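Local coordinates for protein gamma-glutamylcyclotransferase (Homo sapiens, PDB 3CRY) that catalyses the formation of 5-oxoproline from gamma-glutamyl dipeptides as a homodimer and can induce cytochrome c release from mitochondria, at residues F17-F20 and S24-L27; E96-K101 and R123-T128. The protein carries 1 engineered substitution. All coordinates share one frame; numbering follows the deposited sequence. Where two conformers were deposited one is given.

Contact 1. Residues F17-F20 and S24-L27. With ACT (acetate ion), chain C.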
ATOM      1  N   PHE A  17       4.664   1.762  18.320  1.00 15.18           N
ATOM      2  CA  PHE A  17       4.503   1.024  17.078  1.00 12.66           C
ATOM      3  C   PHE A  17       5.874   0.838  16.431  1.00 11.47           C
ATOM      4  O   PHE A  17       6.820   1.542  16.767  1.00 11.73           O
ATOM      5  CB  PHE A  17       3.514   1.715  16.124  1.00 12.71           C
ATOM      6  CG  PHE A  17       4.047   2.958  15.468  1.00 12.10           C
ATOM      7  CD1 PHE A  17       4.033   4.184  16.141  1.00 10.39           C
ATOM      8  CD2 PHE A  17       4.563   2.907  14.169  1.00 11.68           C
ATOM      9  CE1 PHE A  17       4.507   5.343  15.535  1.00 11.83           C
ATOM     10  CE2 PHE A  17       5.053   4.061  13.551  1.00 11.01           C
ATOM     11  CZ  PHE A  17       5.031   5.282  14.227  1.00 12.31           C
ATOM     12  N   LEU A  18       5.959  -0.103  15.502  1.00  9.96           N
ATOM     13  CA  LEU A  18       7.225  -0.385  14.808  1.00  8.46           C
ATOM     14  C   LEU A  18       7.125   0.117  13.372  1.00  7.89           C
ATOM     15  O   LEU A  18       6.092  -0.059  12.718  1.00  7.27           O
ATOM     16  CB  LEU A  18       7.514  -1.884  14.824  1.00  8.94           C
ATOM     17  CG  LEU A  18       7.633  -2.539  16.206  1.00  9.87           C
ATOM     18  CD1 LEU A  18       7.835  -4.008  16.058  1.00 11.05           C
ATOM     19  CD2 LEU A  18       8.781  -1.912  17.007  1.00 11.21           C
ATOM     20  N   TYR A  19       8.206   0.734  12.897  1.00  6.53           N
ATOM     21  CA  TYR A  19       8.258   1.387  11.582  1.00  6.45           C
ATOM     22  C   TYR A  19       9.432   0.783  10.789  1.00  6.11           C
ATOM     23  O   TYR A  19      10.556   0.786  11.261  1.00  6.28           O
ATOM     24  CB  TYR A  19       8.420   2.915  11.756  1.00  6.42           C
ATOM     25  CG  TYR A  19       8.932   3.618  10.503  1.00  7.08           C
ATOM     26  CD1 TYR A  19       8.279   3.461   9.267  1.00  7.68           C
ATOM     27  CD2 TYR A  19      10.047   4.448  10.549  1.00  6.51           C
ATOM     28  CE1 TYR A  19       8.763   4.087   8.102  1.00  7.74           C
ATOM     29  CE2 TYR A  19      10.520   5.096   9.397  1.00  8.03           C
ATOM     30  CZ  TYR A  19       9.888   4.904   8.184  1.00  7.57           C
ATOM     31  OH  TYR A  19      10.357   5.519   7.047  1.00  9.54           O
ATOM     32  N   PHE A  20       9.153   0.277   9.582  1.00  5.37           N
ATOM     33  CA  PHE A  20      10.181  -0.343   8.737  1.00  4.86           C
ATOM     34  C   PHE A  20      10.656   0.669   7.693  1.00  5.14           C
ATOM     35  O   PHE A  20       9.881   1.083   6.802  1.00  5.20           O
ATOM     36  CB  PHE A  20       9.625  -1.619   8.057  1.00  5.00           C
ATOM     37  CG  PHE A  20      10.576  -2.280   7.078  1.00  5.27           C
ATOM     38  CD1 PHE A  20      11.659  -3.044   7.547  1.00  6.91           C
ATOM     39  CD2 PHE A  20      10.374  -2.170   5.688  1.00  6.76           C
ATOM     40  CE1 PHE A  20      12.559  -3.671   6.646  1.00  5.69           C
ATOM     41  CE2 PHE A  20      11.244  -2.818   4.786  1.00  5.75           C
ATOM     42  CZ  PHE A  20      12.339  -3.572   5.274  1.00  5.87           C
ATOM     43  N   SER A  24      16.007   6.847   3.066  1.00  6.61           N
ATOM     44  CA  SER A  24      16.907   7.763   3.811  1.00  6.34           C
ATOM     45  C   SER A  24      16.707   7.633   5.316  1.00  6.17           C
ATOM     46  O   SER A  24      17.594   8.023   6.089  1.00  6.10           O
ATOM     47  CB  SER A  24      16.728   9.228   3.378  1.00  7.79           C
ATOM     48  OG  SER A  24      15.398   9.643   3.636  1.00  8.08           O
ATOM     49  N   ASN A  25      15.553   7.096   5.732  1.00  5.68           N
ATOM     50  CA  ASN A  25      15.348   6.810   7.168  1.00  5.65           C
ATOM     51  C   ASN A  25      16.156   5.604   7.714  1.00  6.15           C
ATOM     52  O   ASN A  25      16.058   5.278   8.897  1.00  6.58           O
ATOM     53  CB  ASN A  25      13.853   6.704   7.531  1.00  5.59           C
ATOM     54  CG  ASN A  25      13.156   8.076   7.597  1.00  7.39           C
ATOM     55  OD1 ASN A  25      13.794   9.127   7.800  1.00  8.71           O
ATOM     56  ND2 ASN A  25      11.841   8.063   7.431  1.00  9.44           N
ATOM     57  N   LEU A  26      16.960   4.963   6.862  1.00  6.41           N
ATOM     58  CA  LEU A  26      17.984   4.030   7.344  1.00  5.87           C
ATOM     59  C   LEU A  26      19.041   4.724   8.214  1.00  6.64           C
ATOM     60  O   LEU A  26      19.664   4.065   9.064  1.00  7.65           O
ATOM     61  CB  LEU A  26      18.709   3.364   6.165  1.00  6.20           C
ATOM     62  CG  LEU A  26      17.916   2.349   5.350  1.00  6.16           C
ATOM     63  CD1 LEU A  26      18.748   1.940   4.117  1.00  7.08           C
ATOM     64  CD2 LEU A  26      17.517   1.121   6.205  1.00  5.36           C
ATOM     65  N   LEU A  27      19.255   6.029   7.995  1.00  6.16           N
ATOM     66  CA  LEU A  27      20.298   6.775   8.714  1.00  6.06           C
ATOM     67  C   LEU A  27      19.749   7.432   9.984  1.00  6.69           C
ATOM     68  O   LEU A  27      18.788   8.197   9.938  1.00  7.40           O
ATOM     69  CB  LEU A  27      20.932   7.842   7.811  1.00  6.50           C
ATOM     70  CG  LEU A  27      22.145   8.542   8.441  1.00  6.75           C
ATOM     71  CD1 LEU A  27      23.332   7.574   8.618  1.00  8.28           C
ATOM     72  CD2 LEU A  27      22.531   9.747   7.589  1.00  8.74           C
TER
HETATM   73  C   ACT C 189      12.397   8.434   2.254  1.00 25.11           C
HETATM   74  O   ACT C 189      13.580   8.199   1.892  1.00 23.42           O
HETATM   75  OXT ACT C 189      12.084   8.029   3.409  1.00 25.85           O
HETATM   76  CH3 ACT C 189      11.397   9.151   1.377  1.00 24.41           C
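Y19 and N25 join the two segments by a single polar bond. The N25 amide nitrogen ND2 donates a hydrogen bond to the hydroxyl OH of Y19, 3.0 Å away. The bond is nearly straight, with an N-H...O angle of 176°. The hydroxyl lies almost exactly in the amide plane, and the amide meets the ring at its edge. The two planes stand 80° apart. In Y19, CG lies anti to the backbone N (chi1 161°), which sends the ring from strand 16-21 toward the turn.

Packing between the segments is slight. CB of N25 comes 3.7 Å from the OH of Y19 and touches the ring near CE2. The Y19 side chain also touches I31 of helix 28-34 and M86 of strand 77-87.

S24 turns to a bound acetate, probably from the crystallisation liquor. Its backbone N and its OG both donate to one acetate oxygen, O; the N bond measures 3.0 Å and the OG bond 2.9 Å. OG of S24 sits between its own backbone N and carbonyl carbon, near enough to N for both to grip the same atom. Y139 OH is also hydrogen-bonded to the acetate.

A phenylalanine in place of Y19 would probably leave ND2 of N25 without this acceptor and the amide freer to turn. Y19, S24 and Y139 are inferred to bind substrate. The chemistry implies a pocket wall in which the N25 amide is oriented by a tyrosine hydroxyl and S24 offers two donors to an anion, consistent with binding a substrate carboxylate.

Contact 2. Residues E96-K101 and R123-T128. Engineered in segment 96-101: Q98 (natural residue Glu).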
ATOM      1  N   GLU A  96       2.571  12.657   7.676  1.00 14.74           N
ATOM      2  CA  GLU A  96       2.743  13.981   7.085  0.50 15.15           C
ATOM      3  C   GLU A  96       4.095  14.112   6.390  1.00 14.53           C
ATOM      4  O   GLU A  96       4.206  14.691   5.304  1.00 13.79           O
ATOM      5  CB  GLU A  96       2.571  15.061   8.156  0.50 15.72           C
ATOM      6  CG  GLU A  96       1.195  15.704   8.135  0.50 18.70           C
ATOM      7  CD  GLU A  96       1.093  16.783   7.086  0.50 21.77           C
ATOM      8  OE1 GLU A  96       2.077  17.536   6.944  0.50 24.56           O
ATOM      9  OE2 GLU A  96       0.052  16.892   6.402  0.50 21.76           O
ATOM     10  N   GLN A  97       5.126  13.561   7.019  1.00 13.30           N
ATOM     11  CA  GLN A  97       6.473  13.578   6.442  1.00 12.57           C
ATOM     12  C   GLN A  97       6.562  12.884   5.088  1.00 12.27           C
ATOM     13  O   GLN A  97       7.349  13.287   4.221  1.00 12.31           O
ATOM     14  CB  GLN A  97       7.451  12.931   7.406  1.00 12.14           C
ATOM     15  CG  GLN A  97       7.616  13.725   8.707  1.00 11.70           C
ATOM     16  CD  GLN A  97       8.359  12.953   9.757  1.00 13.68           C
ATOM     17  OE1 GLN A  97       9.311  12.238   9.451  1.00 14.68           O
ATOM     18  NE2 GLN A  97       7.920  13.072  11.007  1.00 13.25           N
ATOM     19  N   GLN A  98       5.747  11.845   4.906  1.00 12.14           N
ATOM     20  CA  GLN A  98       5.767  11.044   3.690  1.00 12.75           C
ATOM     21  C   GLN A  98       4.772  11.555   2.636  1.00 12.80           C
ATOM     22  O   GLN A  98       4.587  10.911   1.589  1.00 13.31           O
ATOM     23  CB  GLN A  98       5.465   9.577   4.010  1.00 13.20           C
ATOM     24  CG  GLN A  98       6.427   8.929   4.998  1.00 16.17           C
ATOM     25  CD  GLN A  98       7.813   8.753   4.425  1.00 20.88           C
ATOM     26  OE1 GLN A  98       7.982   8.504   3.226  1.00 25.58           O
ATOM     27  NE2 GLN A  98       8.818   8.857   5.277  1.00 26.02           N
ATOM     28  N   GLY A  99       4.127  12.692   2.914  1.00 12.18           N
ATOM     29  CA  GLY A  99       3.245  13.333   1.927  1.00 12.01           C
ATOM     30  C   GLY A  99       2.057  12.452   1.533  1.00 11.89           C
ATOM     31  O   GLY A  99       1.610  12.454   0.376  1.00 11.58           O
ATOM     32  N   VAL A 100       1.556  11.689   2.496  1.00 11.51           N
ATOM     33  CA  VAL A 100       0.413  10.797   2.236  1.00 11.38           C
ATOM     34  C   VAL A 100      -0.763  11.615   1.687  1.00 11.92           C
ATOM     35  O   VAL A 100      -1.420  11.219   0.721  1.00 10.67           O
ATOM     36  CB  VAL A 100      -0.004   9.981   3.499  1.00 11.64           C
ATOM     37  CG1 VAL A 100      -1.315   9.198   3.258  1.00 10.71           C
ATOM     38  CG2 VAL A 100       1.090   9.028   3.918  1.00 11.07           C
ATOM     39  N   LYS A 101      -1.020  12.775   2.291  1.00 12.91           N
ATOM     40  CA  LYS A 101      -2.182  13.572   1.850  1.00 13.85           C
ATOM     41  C   LYS A 101      -2.057  14.166   0.447  1.00 14.66           C
ATOM     42  O   LYS A 101      -3.086  14.461  -0.184  1.00 14.82           O
ATOM     43  CB  LYS A 101      -2.515  14.649   2.881  1.00 14.41           C
ATOM     44  CG  LYS A 101      -3.164  14.065   4.136  1.00 15.27           C
ATOM     45  CD  LYS A 101      -3.535  15.180   5.100  1.00 20.39           C
ATOM     46  CE  LYS A 101      -3.858  14.671   6.493  1.00 23.24           C
ATOM     47  NZ  LYS A 101      -3.704  15.794   7.486  1.00 24.55           N
ATOM     48  N   ARG A 123       4.592  -0.849  10.413  1.00  7.60           N
ATOM     49  CA  ARG A 123       4.105   0.205   9.509  1.00  7.10           C
ATOM     50  C   ARG A 123       5.228   0.560   8.520  1.00  6.82           C
ATOM     51  O   ARG A 123       6.407   0.590   8.887  1.00  6.99           O
ATOM     52  CB  ARG A 123       3.715   1.435  10.333  1.00  6.61           C
ATOM     53  CG  ARG A 123       2.980   2.574   9.578  1.00  8.25           C
ATOM     54  CD  ARG A 123       2.717   3.740  10.538  1.00  8.11           C
ATOM     55  NE  ARG A 123       1.751   4.733  10.031  1.00  8.75           N
ATOM     56  CZ  ARG A 123       0.418   4.592  10.109  1.00  8.81           C
ATOM     57  NH1 ARG A 123      -0.123   3.498  10.638  1.00 10.45           N
ATOM     58  NH2 ARG A 123      -0.386   5.543   9.638  1.00 12.65           N
ATOM     59  N   SER A 124       4.864   0.785   7.260  1.00  6.27           N
ATOM     60  CA  SER A 124       5.796   1.325   6.265  1.00  5.76           C
ATOM     61  C   SER A 124       5.007   2.149   5.253  1.00  5.54           C
ATOM     62  O   SER A 124       3.833   2.498   5.513  1.00  5.45           O
ATOM     63  CB  SER A 124       6.603   0.189   5.582  1.00  5.75           C
ATOM     64  OG  SER A 124       7.801   0.709   4.995  1.00  6.71           O
ATOM     65  N   TYR A 125       5.644   2.462   4.118  1.00  5.15           N
ATOM     66  CA  TYR A 125       5.116   3.359   3.078  1.00  5.46           C
ATOM     67  C   TYR A 125       5.621   2.902   1.740  1.00  5.71           C
ATOM     68  O   TYR A 125       6.756   2.427   1.642  1.00  5.20           O
ATOM     69  CB  TYR A 125       5.603   4.802   3.292  1.00  6.77           C
ATOM     70  CG  TYR A 125       5.149   5.369   4.621  1.00  6.11           C
ATOM     71  CD1 TYR A 125       3.929   6.043   4.723  1.00  7.08           C
ATOM     72  CD2 TYR A 125       5.921   5.191   5.776  1.00  6.71           C
ATOM     73  CE1 TYR A 125       3.491   6.552   5.951  1.00  7.77           C
ATOM     74  CE2 TYR A 125       5.489   5.694   7.008  1.00  8.34           C
ATOM     75  CZ  TYR A 125       4.273   6.367   7.076  1.00  8.83           C
ATOM     76  OH  TYR A 125       3.857   6.851   8.285  1.00 10.92           O
ATOM     77  N   LEU A 126       4.775   3.039   0.715  1.00  4.85           N
ATOM     78  CA  LEU A 126       5.260   2.904  -0.664  1.00  5.33           C
ATOM     79  C   LEU A 126       4.477   3.788  -1.639  1.00  6.41           C
ATOM     80  O   LEU A 126       3.381   4.273  -1.306  1.00  5.94           O
ATOM     81  CB  LEU A 126       5.283   1.426  -1.084  1.00  5.32           C
ATOM     82  CG  LEU A 126       3.934   0.669  -1.050  1.00  6.41           C
ATOM     83  CD1 LEU A 126       2.968   1.094  -2.149  1.00  6.98           C
ATOM     84  CD2 LEU A 126       4.213  -0.848  -1.130  1.00  5.02           C
ATOM     85  N   MET A 127       5.046   4.030  -2.824  1.00  7.14           N
ATOM     86  CA  MET A 127       4.383   4.873  -3.835  1.00  8.47           C
ATOM     87  C   MET A 127       3.386   4.026  -4.631  1.00  8.06           C
ATOM     88  O   MET A 127       3.675   2.864  -4.938  1.00  9.14           O
ATOM     89  CB  MET A 127       5.419   5.423  -4.810  1.00  8.67           C
ATOM     90  CG  MET A 127       6.437   6.318  -4.182  1.00  9.61           C
ATOM     91  SD  MET A 127       7.658   6.809  -5.455  1.00 11.71           S
ATOM     92  CE  MET A 127       8.792   7.682  -4.395  1.00 11.52           C
ATOM     93  N   THR A 128       2.239   4.604  -4.985  1.00  7.90           N
ATOM     94  CA  THR A 128       1.259   3.894  -5.816  1.00  7.75           C
ATOM     95  C   THR A 128       1.133   4.440  -7.237  1.00  7.99           C
ATOM     96  O   THR A 128       0.503   3.794  -8.094  1.00  9.50           O
ATOM     97  CB  THR A 128      -0.156   3.903  -5.184  1.00  7.62           C
ATOM     98  OG1 THR A 128      -0.654   5.248  -5.135  1.00  7.01           O
ATOM     99  CG2 THR A 128      -0.140   3.332  -3.764  1.00  7.45           C
TER
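Q98 and Y125 mark the closest approach of the two backbones, with their CA atoms 7.7 Å apart, where the chain leaves helix 91-97 and passes the end of strand 119-126. At that distance the side chains make the contact.

Q98 is an engineered residue; the natural one is a glutamate, the proton acceptor of the active site. CG of Q98 rests over one face of the Y125 ring in a CH-pi contact. CG is 3.6 Å from the ring centroid and 3° off the ring normal, so it sits above the centre and is about equally far from all six ring carbons. CB follows at the CD1 side, 3.9 Å from that atom. The chain bends at chi2 (-68°), and the amide runs out above the CD2 side of the Y125 ring, higher than CG and with its plane tilted 25° from the ring. The amide lies close to N25 and the bound acetate, on the pocket side.

V100 reaches the same ring from its edge. Its CG2 lies 4.0 Å from CE1 of Y125, near the ring plane. Face and edge are thus met by residues two apart in the chain. Between them G99 has a positive phi, and its N hydrogen-bonds back to O of E96 at 3.1 Å.

The hydroxyl of Y125 hydrogen-bonds to D95 OD1 in helix 91-97. D95 OD2 forms a salt bridge with R123, so one carboxylate holds both strand residues to the helix. R123 also pairs with E109 of the second subunit. The Y125 ring packs on V107 of strand 106-114 and Y19 of strand 16-21. Through Q98, V100 and D95, the end of helix 91-97 and the turn after it lie against this five-stranded antiparallel sheet.

The chain enters contact 1 on strand 16-21 and closes it after a three-residue link, just before helix 28-34. Contact 2 opens much later, at the end of helix 91-97, and closes after strand 106-114 and the first half of strand 119-126. The two contacts therefore follow in series and neither nest nor cross. They meet in space, with centres about 12 Å apart. The N of F20 probably hydrogen-bonds to O of R123, and the OG of S124 probably hydrogen-bonds to O of F20. Contact 1 ties a strand to its following turn, and contact 2 ties a helix end to the sheet. Together they bring the active-site position beside the inferred substrate-binding segment at the end of strand 16-21 and the turn after it.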